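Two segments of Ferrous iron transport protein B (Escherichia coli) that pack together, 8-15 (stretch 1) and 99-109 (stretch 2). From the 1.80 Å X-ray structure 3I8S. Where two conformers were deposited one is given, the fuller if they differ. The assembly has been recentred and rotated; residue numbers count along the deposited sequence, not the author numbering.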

ATOM      1  N   LEU A   8       4.530   8.658   2.108  1.00 24.50           N
ATOM      2  CA  LEU A   8       4.374   7.998   3.414  1.00 24.22           C
ATOM      3  C   LEU A   8       2.905   7.636   3.677  1.00 24.31           C
ATOM      4  O   LEU A   8       1.986   8.464   3.638  1.00 24.66           O
ATOM      5  N   ILE A   9       2.658   6.343   3.852  1.00 25.13           N
ATOM      6  CA  ILE A   9       1.290   5.867   3.858  1.00 26.32           C
ATOM      7  C   ILE A   9       1.130   4.785   4.915  1.00 25.98           C
ATOM      8  O   ILE A   9       2.023   3.939   5.093  1.00 24.35           O
ATOM      9  N   GLY A  10      -0.002   4.845   5.596  1.00 24.25           N
ATOM     10  CA  GLY A  10      -0.350   3.862   6.575  1.00 24.32           C
ATOM     11  C   GLY A  10      -1.742   4.063   7.088  1.00 23.55           C
ATOM     12  O   GLY A  10      -2.425   5.006   6.716  1.00 24.28           O
ATOM     13  N   ASN A  11      -2.137   3.209   8.018  1.00 21.77           N
ATOM     14  CA  ASN A  11      -3.423   3.310   8.639  1.00 22.46           C
ATOM     15  C   ASN A  11      -3.433   4.510   9.620  1.00 21.93           C
ATOM     16  O   ASN A  11      -2.388   5.017  10.002  1.00 22.76           O
ATOM     17  N   PRO A  12      -4.625   4.923  10.039  1.00 22.26           N
ATOM     18  CA  PRO A  12      -4.732   5.975  11.066  1.00 22.43           C
ATOM     19  C   PRO A  12      -4.012   5.571  12.324  1.00 23.31           C
ATOM     20  O   PRO A  12      -4.065   4.402  12.704  1.00 22.57           O
ATOM     21  N   ASN A  13      -3.351   6.513  12.993  1.00 23.60           N
ATOM     22  CA  ASN A  13      -2.696   6.200  14.290  1.00 23.67           C
ATOM     23  C   ASN A  13      -1.744   4.981  14.243  1.00 24.14           C
ATOM     24  O   ASN A  13      -1.740   4.130  15.133  1.00 23.10           O
ATOM     25  N   SER A  14      -0.984   4.918  13.170  1.00 24.85           N
ATOM     26  CA  SER A  14      -0.021   3.830  12.911  1.00 26.01           C
ATOM     27  C   SER A  14       1.407   4.212  13.246  1.00 26.81           C
ATOM     28  O   SER A  14       2.317   3.391  13.071  1.00 29.01           O
ATOM     29  N   GLY A  15       1.611   5.432  13.726  1.00 27.19           N
ATOM     30  CA  GLY A  15       2.953   5.962  13.961  1.00 27.58           C
ATOM     31  C   GLY A  15       3.506   6.750  12.784  1.00 27.59           C
ATOM     32  O   GLY A  15       4.646   7.194  12.778  1.00 27.11           O
ATOM     33  N   GLU A  99      -2.477  -7.858  11.052  1.00 22.84           N
ATOM     34  CA  GLU A  99      -3.429  -8.448  10.092  1.00 23.56           C
ATOM     35  C   GLU A  99      -4.279  -7.337   9.463  1.00 22.95           C
ATOM     36  O   GLU A  99      -4.395  -7.219   8.238  1.00 23.43           O
ATOM     37  N   ARG A 100      -4.784  -6.455  10.324  1.00 21.63           N
ATOM     38  CA  ARG A 100      -5.556  -5.287   9.894  0.50 22.37           C
ATOM     39  C   ARG A 100      -4.729  -4.383   8.987  1.00 21.65           C
ATOM     40  O   ARG A 100      -5.176  -3.939   7.893  1.00 22.40           O
ATOM     41  N   ASN A 101      -3.524  -4.076   9.442  1.00 20.57           N
ATOM     42  CA  ASN A 101      -2.678  -3.136   8.708  1.00 20.69           C
ATOM     43  C   ASN A 101      -2.219  -3.657   7.347  1.00 19.61           C
ATOM     44  O   ASN A 101      -1.953  -2.860   6.424  1.00 20.74           O
ATOM     45  N   LEU A 102      -2.116  -4.985   7.210  1.00 20.43           N
ATOM     46  CA  LEU A 102      -1.615  -5.548   5.980  1.00 20.21           C
ATOM     47  C   LEU A 102      -2.606  -5.428   4.786  1.00 20.35           C
ATOM     48  O   LEU A 102      -2.231  -5.698   3.642  1.00 21.50           O
ATOM     49  N   TYR A 103      -3.867  -5.098   5.045  1.00 20.93           N
ATOM     50  CA  TYR A 103      -4.807  -4.966   3.908  1.00 20.96           C
ATOM     51  C   TYR A 103      -4.292  -3.875   2.959  1.00 22.26           C
ATOM     52  O   TYR A 103      -4.182  -4.059   1.739  1.00 20.11           O
ATOM     53  N   LEU A 104      -3.964  -2.723   3.526  1.00 21.05           N
ATOM     54  CA  LEU A 104      -3.370  -1.630   2.760  1.00 21.80           C
ATOM     55  C   LEU A 104      -2.062  -2.039   2.067  1.00 21.05           C
ATOM     56  O   LEU A 104      -1.878  -1.835   0.897  1.00 21.50           O
ATOM     57  N   THR A 105      -1.154  -2.634   2.816  1.00 21.97           N
ATOM     58  CA  THR A 105       0.088  -3.112   2.267  1.00 21.90           C
ATOM     59  C   THR A 105      -0.101  -3.969   1.000  1.00 21.12           C
ATOM     60  O   THR A 105       0.570  -3.746  -0.026  1.00 20.63           O
ATOM     61  N   LEU A 106      -0.992  -4.934   1.075  1.00 21.41           N
ATOM     62  CA  LEU A 106      -1.250  -5.810  -0.070  1.00 23.08           C
ATOM     63  C   LEU A 106      -1.746  -5.021  -1.257  1.00 22.83           C
ATOM     64  O   LEU A 106      -1.396  -5.327  -2.367  1.00 22.92           O
ATOM     65  N   GLN A 107      -2.582  -4.000  -1.033  1.00 23.35           N
ATOM     66  CA  GLN A 107      -3.045  -3.166  -2.143  0.50 22.82           C
ATOM     67  C   GLN A 107      -1.882  -2.463  -2.822  1.00 22.30           C
ATOM     68  O   GLN A 107      -1.827  -2.415  -4.047  1.00 23.17           O
ATOM     69  N   LEU A 108      -0.964  -1.907  -2.038  1.00 22.23           N
ATOM     70  CA  LEU A 108       0.219  -1.210  -2.564  1.00 22.83           C
ATOM     71  C   LEU A 108       1.075  -2.161  -3.375  1.00 22.81           C
ATOM     72  O   LEU A 108       1.497  -1.823  -4.467  1.00 21.66           O
ATOM     73  N   LEU A 109       1.274  -3.365  -2.855  1.00 23.31           N
ATOM     74  CA  LEU A 109       2.122  -4.365  -3.521  1.00 23.62           C
ATOM     75  C   LEU A 109       1.487  -4.849  -4.837  1.00 24.26           C
ATOM     76  O   LEU A 109       2.182  -5.080  -5.831  1.00 24.91           O
TER

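Which side chains fill the space between the strand and the helix? Ile9 points toward the helix, while Leu104 and Leu108, one turn apart, point toward the strand. With chi1 at t, the two gamma carbons of Ile9 meet different leucines: Ile9 CG1 lies 3.9 Å from Leu104 CD2, and Ile9 CG2 lies 3.8 Å from Leu108 CD1. Its chi2, also t, sets the position of CD1. Leu104 (t, p) and Leu108 (m, t) adopt different rotamers, yet each brings a methyl to Ile9.

What does the glycine contribute? Gly10 CA comes within 3.7 Å of Leu104 CD2, so this methyl rests directly on the backbone. A CB on Gly10 would point sideways and lie 2.9 Å from Ser14 OG, a clash, rather than strike the helix. Ser14 OG donates a hydrogen bond of 2.8 Å to Asn11 O, an arrangement reached with Ser14 chi1 at p, which ties the type II turn from Asn11 to Ser14 together.

How does Asn11 fit against the helix? Its CB points toward the helix, and with chi1 at m the amide reaches between Arg100, Asn101 and Leu104. Asn11 OD1 sits 3.8 Å from Leu104 CD2, while Asn11 ND2 is 4.1 Å from Arg100 CG. The sideways-pointing Asn101, also m, brings its end nearer, placing Asn101 OD1 4.0 Å from Asn11 CB and 4.2 Å from Ser14 CB.

If no direct hydrogen bond crosses the contact, what links its polar groups? Two waters do. Water 1 accepts from Asn11 N at 2.8 Å and lies 2.7 Å from Asn101 OD1, one of the acceptors its protons can reach, placed to link turn backbone to helix side chain. Water 2 accepts from both Asn11 ND2 (2.5 Å) and Arg100 NE (2.9 Å); the extended Arg100 side chain, t through chi3, carries its NE out to this water.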

ATOM      1  CB  LEU A   8       4.966   8.873   4.486  1.00 24.92           C
ATOM      2  CG  LEU A   8       5.087   8.285   5.871  1.00 23.66           C
ATOM      3  CD1 LEU A   8       6.189   7.180   5.886  1.00 23.55           C
ATOM      4  CD2 LEU A   8       5.277   9.440   6.889  1.00 24.26           C
ATOM      5  CB  ILE A   9       0.860   5.275   2.492  1.00 26.24           C
ATOM      6  CG1 ILE A   9      -0.698   5.121   2.501  1.00 30.62           C
ATOM      7  CG2 ILE A   9       1.736   4.048   2.164  1.00 28.88           C
ATOM      8  CD1 ILE A   9      -1.378   4.882   1.156  1.00 30.84           C
ATOM      9  CB  ASN A  11      -3.754   2.036   9.429  1.00 21.42           C
ATOM     10  CG  ASN A  11      -4.168   0.831   8.513  1.00 24.37           C
ATOM     11  OD1 ASN A  11      -3.607   0.568   7.439  1.00 27.37           O
ATOM     12  ND2 ASN A  11      -5.136   0.133   8.962  1.00 27.68           N
ATOM     13  CB  PRO A  12      -6.220   6.077  11.299  1.00 22.61           C
ATOM     14  CG  PRO A  12      -6.813   5.670  10.028  1.00 24.41           C
ATOM     15  CD  PRO A  12      -5.953   4.502   9.576  1.00 22.57           C
ATOM     16  CB  ASN A  13      -3.692   6.040  15.420  1.00 23.12           C
ATOM     17  CG  ASN A  13      -3.033   6.160  16.748  1.00 24.53           C
ATOM     18  OD1 ASN A  13      -2.100   6.972  16.894  1.00 25.83           O
ATOM     19  ND2 ASN A  13      -3.446   5.343  17.718  1.00 23.36           N
ATOM     20  CB  SER A  14      -0.106   3.353  11.471  1.00 25.96           C
ATOM     21  OG  SER A  14       0.232   4.368  10.541  1.00 26.56           O
ATOM     22  CB  GLU A  99      -4.283  -9.563  10.731  1.00 24.08           C
ATOM     23  CG  GLU A  99      -5.244 -10.254   9.741  1.00 25.88           C
ATOM     24  CD  GLU A  99      -5.605 -11.710  10.078  1.00 28.33           C
ATOM     25  OE1 GLU A  99      -5.115 -12.275  11.093  1.00 34.64           O
ATOM     26  OE2 GLU A  99      -6.406 -12.291   9.315  1.00 33.66           O
ATOM     27  CB  ARG A 100      -6.019  -4.460  11.111  0.50 22.58           C
ATOM     28  CG  ARG A 100      -6.774  -3.162  10.721  0.50 22.77           C
ATOM     29  CD  ARG A 100      -7.530  -2.573  11.868  0.50 23.02           C
ATOM     30  NE  ARG A 100      -8.558  -1.621  11.434  0.50 24.17           N
ATOM     31  CZ  ARG A 100      -9.773  -1.506  11.992  0.50 25.50           C
ATOM     32  NH1 ARG A 100     -10.171  -2.306  12.979  0.50 23.82           N
ATOM     33  NH2 ARG A 100     -10.625  -0.586  11.540  0.50 25.86           N
ATOM     34  CB  ASN A 101      -1.433  -2.733   9.516  1.00 21.05           C
ATOM     35  CG  ASN A 101      -1.722  -1.656  10.563  1.00 18.02           C
ATOM     36  OD1 ASN A 101      -1.048  -0.625  10.587  1.00 23.76           O
ATOM     37  ND2 ASN A 101      -2.732  -1.883  11.433  1.00 21.59           N
ATOM     38  CB  LEU A 102      -1.181  -7.014   6.178  1.00 20.82           C
ATOM     39  CG  LEU A 102       0.202  -7.205   6.838  1.00 21.63           C
ATOM     40  CD1 LEU A 102       0.452  -8.750   7.043  1.00 22.58           C
ATOM     41  CD2 LEU A 102       1.309  -6.545   6.024  1.00 25.01           C
ATOM     42  CB  TYR A 103      -6.210  -4.705   4.384  1.00 20.91           C
ATOM     43  CG  TYR A 103      -7.220  -4.851   3.276  1.00 22.67           C
ATOM     44  CD1 TYR A 103      -7.702  -6.100   2.932  1.00 22.33           C
ATOM     45  CD2 TYR A 103      -7.650  -3.742   2.531  1.00 24.72           C
ATOM     46  CE1 TYR A 103      -8.600  -6.258   1.904  1.00 21.07           C
ATOM     47  CE2 TYR A 103      -8.566  -3.884   1.502  1.00 23.34           C
ATOM     48  CZ  TYR A 103      -9.020  -5.166   1.185  1.00 23.33           C
ATOM     49  OH  TYR A 103      -9.924  -5.342   0.180  1.00 24.39           O
ATOM     50  CB  LEU A 104      -3.092  -0.442   3.678  1.00 20.50           C
ATOM     51  CG  LEU A 104      -2.488   0.802   3.007  1.00 22.90           C
ATOM     52  CD1 LEU A 104      -3.328   1.367   1.845  1.00 24.59           C
ATOM     53  CD2 LEU A 104      -2.290   1.915   4.119  1.00 22.80           C
ATOM     54  CB  THR A 105       0.870  -3.917   3.324  1.00 21.32           C
ATOM     55  OG1 THR A 105       0.832  -3.260   4.612  1.00 23.08           O
ATOM     56  CG2 THR A 105       2.302  -4.093   2.837  1.00 23.91           C
ATOM     57  CB  LEU A 106      -2.163  -6.966   0.248  1.00 23.72           C
ATOM     58  CG  LEU A 106      -1.394  -8.269   0.571  1.00 28.46           C
ATOM     59  CD1 LEU A 106      -0.373  -8.081   1.647  1.00 29.53           C
ATOM     60  CD2 LEU A 106      -2.394  -9.429   0.909  1.00 26.14           C
ATOM     61  CB  GLN A 107      -4.094  -2.140  -1.685  0.50 23.00           C
ATOM     62  CG  GLN A 107      -5.363  -2.766  -1.117  0.50 22.10           C
ATOM     63  CD  GLN A 107      -6.661  -2.231  -1.760  0.50 23.76           C
ATOM     64  OE1 GLN A 107      -7.196  -1.183  -1.360  0.50 21.52           O
ATOM     65  NE2 GLN A 107      -7.160  -2.954  -2.760  0.50 21.07           N
ATOM     66  CB  LEU A 108       1.092  -0.614  -1.467  1.00 23.46           C
ATOM     67  CG  LEU A 108       0.390   0.354  -0.550  1.00 26.27           C
ATOM     68  CD1 LEU A 108       1.354   0.689   0.524  1.00 25.17           C
ATOM     69  CD2 LEU A 108      -0.053   1.553  -1.369  1.00 25.65           C
ATOM     70  CB  LEU A 109       2.354  -5.534  -2.535  1.00 24.32           C
ATOM     71  CG  LEU A 109       3.205  -5.170  -1.312  1.00 22.09           C
ATOM     72  CD1 LEU A 109       3.236  -6.335  -0.296  1.00 21.54           C
ATOM     73  CD2 LEU A 109       4.588  -4.763  -1.745  1.00 23.52           C
TER
HETATM   74  O   HOH W   1      -0.523   0.967   8.443  1.00 15.22           O
HETATM   75  O   HOH W   2      -7.117   0.650  10.448  1.00 23.11           O